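Local coordinates for nisin immunity protein (Lactococcus lactis subsp. lactis, PDB 5XHB) that takes part in the producer's immunity against externally supplied nisin, as a lipoprotein of the cell membrane, at residues S140-T145 and F219-K224; R162-V167 and S190-D195. One frame throughout, in Å; residues are numbered along the deposited sequence.

Interaction 1 (S140-T145 and F219-K224); sequences SISDTT and FKLATK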
loop_
_atom_site.group_PDB
_atom_site.type_symbol
_atom_site.label_atom_id
_atom_site.label_comp_id
_atom_site.label_asym_id
_atom_site.label_seq_id
_atom_site.Cartn_x
_atom_site.Cartn_y
_atom_site.Cartn_z
ATOM N N SER A 140 -6.407 11.402 -6.142
ATOM C CA SER A 140 -6.360 12.664 -6.856
ATOM C C SER A 140 -4.958 13.264 -6.798
ATOM O O SER A 140 -4.410 13.424 -5.712
ATOM C CB SER A 140 -7.376 13.639 -6.261
ATOM O OG SER A 140 -7.239 14.898 -6.883
ATOM N N ILE A 141 -4.391 13.574 -7.968
ATOM C CA ILE A 141 -3.081 14.220 -8.073
ATOM C C ILE A 141 -3.245 15.709 -7.875
ATOM O O ILE A 141 -3.854 16.387 -8.700
ATOM C CB ILE A 141 -2.426 13.950 -9.444
ATOM C CG1 ILE A 141 -2.291 12.443 -9.682
ATOM C CG2 ILE A 141 -1.061 14.639 -9.550
ATOM C CD1 ILE A 141 -1.938 12.100 -11.144
ATOM N N SER A 142 -2.716 16.220 -6.769
ATOM C CA SER A 142 -2.906 17.617 -6.404
ATOM C C SER A 142 -1.869 18.525 -7.062
ATOM O O SER A 142 -0.990 18.059 -7.793
ATOM C CB SER A 142 -2.824 17.773 -4.886
ATOM O OG SER A 142 -1.483 17.564 -4.468
ATOM N N ASP A 143 -1.960 19.821 -6.777
ATOM C CA ASP A 143 -0.921 20.759 -7.183
ATOM C C ASP A 143 0.004 21.074 -5.997
ATOM O O ASP A 143 0.619 22.133 -5.945
ATOM C CB ASP A 143 -1.536 22.047 -7.740
ATOM C CG ASP A 143 -0.546 22.853 -8.584
ATOM O OD1 ASP A 143 0.422 22.259 -9.108
ATOM O OD2 ASP A 143 -0.728 24.083 -8.724
ATOM N N THR A 144 0.094 20.141 -5.051
ATOM C CA THR A 144 1.002 20.265 -3.910
ATOM C C THR A 144 2.285 19.497 -4.163
ATOM O O THR A 144 2.241 18.311 -4.482
ATOM C CB THR A 144 0.353 19.737 -2.622
ATOM O OG1 THR A 144 -0.798 20.535 -2.312
ATOM C CG2 THR A 144 1.349 19.758 -1.457
ATOM N N THR A 145 3.416 20.179 -4.020
ATOM C CA THR A 145 4.735 19.587 -4.238
ATOM C C THR A 145 5.104 18.672 -3.090
ATOM O O THR A 145 4.765 18.946 -1.946
ATOM C CB THR A 145 5.836 20.664 -4.377
ATOM O OG1 THR A 145 5.438 21.640 -5.345
ATOM C CG2 THR A 145 7.156 20.042 -4.825
ATOM N N PHE A 219 7.470 16.444 -8.318
ATOM C CA PHE A 219 6.665 15.433 -7.665
ATOM C C PHE A 219 5.464 16.077 -7.000
ATOM O O PHE A 219 5.610 17.035 -6.234
ATOM C CB PHE A 219 7.507 14.663 -6.659
ATOM C CG PHE A 219 8.383 13.623 -7.296
ATOM C CD1 PHE A 219 7.856 12.379 -7.633
ATOM C CD2 PHE A 219 9.715 13.889 -7.568
ATOM C CE1 PHE A 219 8.662 11.415 -8.226
ATOM C CE2 PHE A 219 10.523 12.931 -8.166
ATOM C CZ PHE A 219 9.991 11.693 -8.498
ATOM N N LYS A 220 4.277 15.554 -7.312
ATOM C CA LYS A 220 3.029 16.053 -6.738
ATOM C C LYS A 220 2.409 15.038 -5.780
ATOM O O LYS A 220 2.512 13.834 -5.993
ATOM C CB LYS A 220 2.019 16.365 -7.848
ATOM C CG LYS A 220 2.503 17.389 -8.868
ATOM C CD LYS A 220 2.832 18.726 -8.202
ATOM C CE LYS A 220 2.910 19.857 -9.253
ATOM N NZ LYS A 220 3.666 21.057 -8.785
ATOM N N LEU A 221 1.708 15.540 -4.769
ATOM C CA LEU A 221 1.038 14.704 -3.784
ATOM C C LEU A 221 -0.265 14.140 -4.315
ATOM O O LEU A 221 -1.121 14.890 -4.802
ATOM C CB LEU A 221 0.779 15.527 -2.514
ATOM C CG LEU A 221 -0.213 14.925 -1.519
ATOM C CD1 LEU A 221 0.365 13.652 -0.954
ATOM C CD2 LEU A 221 -0.546 15.931 -0.408
ATOM N N ALA A 222 -0.409 12.818 -4.230
ATOM C CA ALA A 222 -1.632 12.123 -4.603
ATOM C C ALA A 222 -2.290 11.562 -3.351
ATOM O O ALA A 222 -1.646 10.845 -2.584
ATOM C CB ALA A 222 -1.345 10.995 -5.592
ATOM N N THR A 223 -3.570 11.868 -3.148
ATOM C CA THR A 223 -4.266 11.389 -1.953
ATOM C C THR A 223 -5.595 10.720 -2.287
ATOM O O THR A 223 -6.198 11.017 -3.312
ATOM C CB THR A 223 -4.512 12.537 -0.962
ATOM O OG1 THR A 223 -5.232 13.580 -1.619
ATOM C CG2 THR A 223 -3.196 13.100 -0.461
ATOM N N LYS A 224 -6.048 9.819 -1.416
ATOM C CA LYS A 224 -7.224 9.010 -1.693
ATOM C C LYS A 224 -8.470 9.880 -1.725
ATOM O O LYS A 224 -8.690 10.692 -0.830
ATOM C CB LYS A 224 -7.371 7.887 -0.659
ATOM C CG LYS A 224 -8.746 7.204 -0.660
ATOM C CD LYS A 224 -9.060 6.489 -1.988
ATOM C CE LYS A 224 -10.586 6.472 -2.299
ATOM N NZ LYS A 224 -11.015 5.703 -3.529
HETATM O O HOH W 1 -4.976 15.159 -3.677
#
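S142 meets L221 twice, at the point where a beta bulge interrupts the antiparallel pairing of strand 137-145 with strand 218-224 in the sheet of the Spa1 C-terminal domain. The carbonyl O of L221 accepts from S142 N and, at 2.7 Å, from S142 OG, so two donors of one residue grip it. The hydroxyl stands between its own backbone N and carbonyl carbon (chi1 70°), from where it also accepts from T144 N at 3.1 Å, forming an ST turn. Serine suits the corner at D143 because its short hydroxyl can donate across the strands and accept from the turning chain at once. Beyond the corner, T144 O receives L221 N at 2.8 Å, and the register has slipped by two residues between the I141-A222 and T145-K220 pairs. K220 bends at chi2 and lays its methylenes against the carbonyls of S142 and T144. Its long chain then brings NZ beside D143, with a long salt bridge of 3.5 Å to OD1, while D218 is its stronger partner. On the other side of the bulge, I141 and the small A222 point to the buried face, where I141 packs on Y196 and I215. S140 and T223 close the regular end through paired backbone bonds, and a water donates to S140 O at 2.7 Å while lying 2.6 Å from T223 OG1.

Interaction 2 (R162-V167 and S190-D195); sequences RVFDSV and SRTEWD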
loop_
_atom_site.group_PDB
_atom_site.type_symbol
_atom_site.label_atom_id
_atom_site.label_comp_id
_atom_site.label_asym_id
_atom_site.label_seq_id
_atom_site.Cartn_x
_atom_site.Cartn_y
_atom_site.Cartn_z
ATOM N N ARG A 162 -0.598 12.190 -21.046
ATOM C CA ARG A 162 -2.019 12.431 -21.276
ATOM C C ARG A 162 -2.174 13.879 -21.702
ATOM O O ARG A 162 -1.594 14.777 -21.106
ATOM C CB ARG A 162 -2.882 12.149 -20.028
ATOM C CG ARG A 162 -2.898 10.702 -19.545
ATOM C CD ARG A 162 -3.618 9.781 -20.542
ATOM N NE ARG A 162 -3.680 8.398 -20.074
ATOM C CZ ARG A 162 -2.710 7.504 -20.250
ATOM N NH1 ARG A 162 -1.588 7.846 -20.878
ATOM N NH2 ARG A 162 -2.856 6.268 -19.789
ATOM N N VAL A 163 -2.971 14.084 -22.738
ATOM C CA VAL A 163 -3.427 15.400 -23.128
ATOM C C VAL A 163 -4.916 15.390 -22.851
ATOM O O VAL A 163 -5.636 14.524 -23.362
ATOM C CB VAL A 163 -3.160 15.691 -24.616
ATOM C CG1 VAL A 163 -3.790 17.022 -25.022
ATOM C CG2 VAL A 163 -1.655 15.669 -24.905
ATOM N N PHE A 164 -5.390 16.321 -22.037
ATOM C CA PHE A 164 -6.760 16.202 -21.561
ATOM C C PHE A 164 -7.423 17.551 -21.480
ATOM O O PHE A 164 -6.757 18.572 -21.462
ATOM C CB PHE A 164 -6.828 15.488 -20.196
ATOM C CG PHE A 164 -5.945 16.093 -19.127
ATOM C CD1 PHE A 164 -6.394 17.144 -18.344
ATOM C CD2 PHE A 164 -4.669 15.585 -18.896
ATOM C CE1 PHE A 164 -5.585 17.694 -17.341
ATOM C CE2 PHE A 164 -3.845 16.135 -17.909
ATOM C CZ PHE A 164 -4.303 17.187 -17.133
ATOM N N ASP A 165 -8.752 17.539 -21.481
ATOM C CA ASP A 165 -9.522 18.755 -21.275
ATOM C C ASP A 165 -9.154 19.350 -19.935
ATOM O O ASP A 165 -9.252 18.677 -18.916
ATOM C CB ASP A 165 -11.023 18.458 -21.326
ATOM C CG ASP A 165 -11.858 19.717 -21.332
ATOM O OD1 ASP A 165 -11.834 20.445 -20.314
ATOM O OD2 ASP A 165 -12.533 19.973 -22.354
ATOM N N SER A 166 -8.750 20.613 -19.925
ATOM C CA SER A 166 -8.251 21.234 -18.697
ATOM C C SER A 166 -9.273 21.270 -17.568
ATOM O O SER A 166 -8.910 21.233 -16.396
ATOM C CB SER A 166 -7.771 22.652 -18.985
ATOM O OG SER A 166 -6.725 22.640 -19.933
ATOM N N VAL A 167 -10.552 21.343 -17.919
ATOM C CA VAL A 167 -11.598 21.438 -16.912
ATOM C C VAL A 167 -12.132 20.070 -16.481
ATOM O O VAL A 167 -12.261 19.809 -15.292
ATOM C CB VAL A 167 -12.778 22.300 -17.411
ATOM C CG1 VAL A 167 -13.943 22.267 -16.405
ATOM C CG2 VAL A 167 -12.322 23.723 -17.659
ATOM N N SER A 190 -10.006 24.047 -23.811
ATOM C CA SER A 190 -8.642 24.197 -23.324
ATOM C C SER A 190 -8.057 22.817 -23.051
ATOM O O SER A 190 -8.745 21.933 -22.541
ATOM C CB SER A 190 -8.609 25.058 -22.068
ATOM O OG SER A 190 -7.333 25.014 -21.451
ATOM N N ARG A 191 -6.785 22.630 -23.401
ATOM C CA ARG A 191 -6.126 21.342 -23.203
ATOM C C ARG A 191 -4.887 21.461 -22.310
ATOM O O ARG A 191 -4.206 22.485 -22.294
ATOM C CB ARG A 191 -5.744 20.729 -24.552
ATOM C CG ARG A 191 -6.936 20.385 -25.452
ATOM C CD ARG A 191 -6.468 19.904 -26.823
ATOM N NE ARG A 191 -7.556 19.304 -27.593
ATOM C CZ ARG A 191 -7.409 18.759 -28.797
ATOM N NH1 ARG A 191 -6.218 18.728 -29.378
ATOM N NH2 ARG A 191 -8.455 18.234 -29.422
ATOM N N THR A 192 -4.599 20.396 -21.572
ATOM C CA THR A 192 -3.445 20.359 -20.685
ATOM C C THR A 192 -2.678 19.079 -20.963
ATOM O O THR A 192 -3.300 18.020 -21.082
ATOM C CB THR A 192 -3.884 20.414 -19.204
ATOM O OG1 THR A 192 -4.527 21.670 -18.952
ATOM C CG2 THR A 192 -2.698 20.255 -18.265
ATOM N N GLU A 193 -1.355 19.164 -21.094
ATOM C CA GLU A 193 -0.542 17.954 -21.201
ATOM C C GLU A 193 0.199 17.665 -19.900
ATOM O O GLU A 193 0.915 18.521 -19.368
ATOM C CB GLU A 193 0.483 18.036 -22.341
ATOM C CG GLU A 193 1.389 16.786 -22.365
ATOM C CD GLU A 193 2.339 16.699 -23.564
ATOM O OE1 GLU A 193 2.069 17.309 -24.615
ATOM O OE2 GLU A 193 3.371 16.008 -23.445
ATOM N N TRP A 194 0.032 16.443 -19.398
ATOM C CA TRP A 194 0.829 15.975 -18.270
ATOM C C TRP A 194 1.720 14.847 -18.718
ATOM O O TRP A 194 1.267 13.927 -19.393
ATOM C CB TRP A 194 -0.050 15.487 -17.124
ATOM C CG TRP A 194 -0.591 16.566 -16.255
ATOM C CD1 TRP A 194 -0.521 17.925 -16.453
ATOM C CD2 TRP A 194 -1.272 16.371 -15.017
ATOM N NE1 TRP A 194 -1.150 18.582 -15.406
ATOM C CE2 TRP A 194 -1.611 17.647 -14.513
ATOM C CE3 TRP A 194 -1.641 15.238 -14.288
ATOM C CZ2 TRP A 194 -2.294 17.817 -13.304
ATOM C CZ3 TRP A 194 -2.318 15.409 -13.086
ATOM C CH2 TRP A 194 -2.631 16.692 -12.607
ATOM N N ASP A 195 2.988 14.924 -18.334
ATOM C CA ASP A 195 3.931 13.859 -18.614
ATOM C C ASP A 195 4.226 13.193 -17.278
ATOM O O ASP A 195 4.709 13.846 -16.364
ATOM C CB ASP A 195 5.195 14.422 -19.272
ATOM C CG ASP A 195 4.873 15.215 -20.544
ATOM O OD1 ASP A 195 4.032 14.733 -21.327
ATOM O OD2 ASP A 195 5.425 16.320 -20.748
HETATM O O HOH W 2 -11.629 23.125 -21.171
#
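F164 turns the edge of its ring to the face of W194, a T-shaped pair with planes at 89° and centroids of phenyl and five-membered ring 4.9 Å apart. F164 CE2 and CZ do the touching, CE2 lying 3.7 Å from W194 CG. T192 comes over the phenyl face: its CB sits 4.1 Å from the ring centroid in a CH-pi contact, its CG2 reaches CZ, and its carbonyl O lies above the rim. With F164 CG set between its own backbone N and carbonyl carbon (chi1 53°), the base of the ring comes within contact of T192 O. A flat aromatic suits this buried place, offering a face to the threonine and an edge to the indole, while Y196 and S129 also touch it.

Backbone hydrogen bonds join R162 to W194 and F164 to T192 in both directions. These are the hydrogen-bonded pairs of an antiparallel beta arrangement, in which strand 151-165 forms the outermost strand of its sheet within this chain and strand 191-202 lies next to it. On the face opposite F164, the non-hydrogen-bonded pair V163 and E193 brings V163 CG2 against the extended glutamate chain.

Three hydroxyls gather where the strand gives way to a turn. S166 OG lies 2.6 Å from T192 OG1 and 2.9 Å from S190 OG, hydrogen-bonded to both, and S166 N donates to S190 O at 2.9 Å from above the carbonyl plane. Small hydroxyl side chains fit here because each can both donate and accept.

D165 folds its carboxylate over the following turn: OD1 accepts from V167 N at 2.9 Å in an Asx turn, from S168 N, and from a water, which in turn accepts from S190 N at 3.2 Å; Q189 holds OD2.

How the interactions relate
Following the chain from the N terminus, residues 140-145 come first, and interaction 1 closes a long loop when 219-224, on the last strand, returns beside them, 74 residues on. Within that span strand 151-165 runs out to 162-167, and after a short excursion, partly unmodelled, 190-195 comes back to make interaction 2, which closes the smaller, inner loop. The two do not cross. Both belong to one seven-stranded antiparallel sheet: interaction 1 joins strands 137-145 and 218-224, third and fourth in order across it, whereas interaction 2 attaches the strand at one margin to its neighbour. Though their centres are about 16 Å apart, they touch directly where I141 CG2 packs on W194 CZ3 at 3.8 Å.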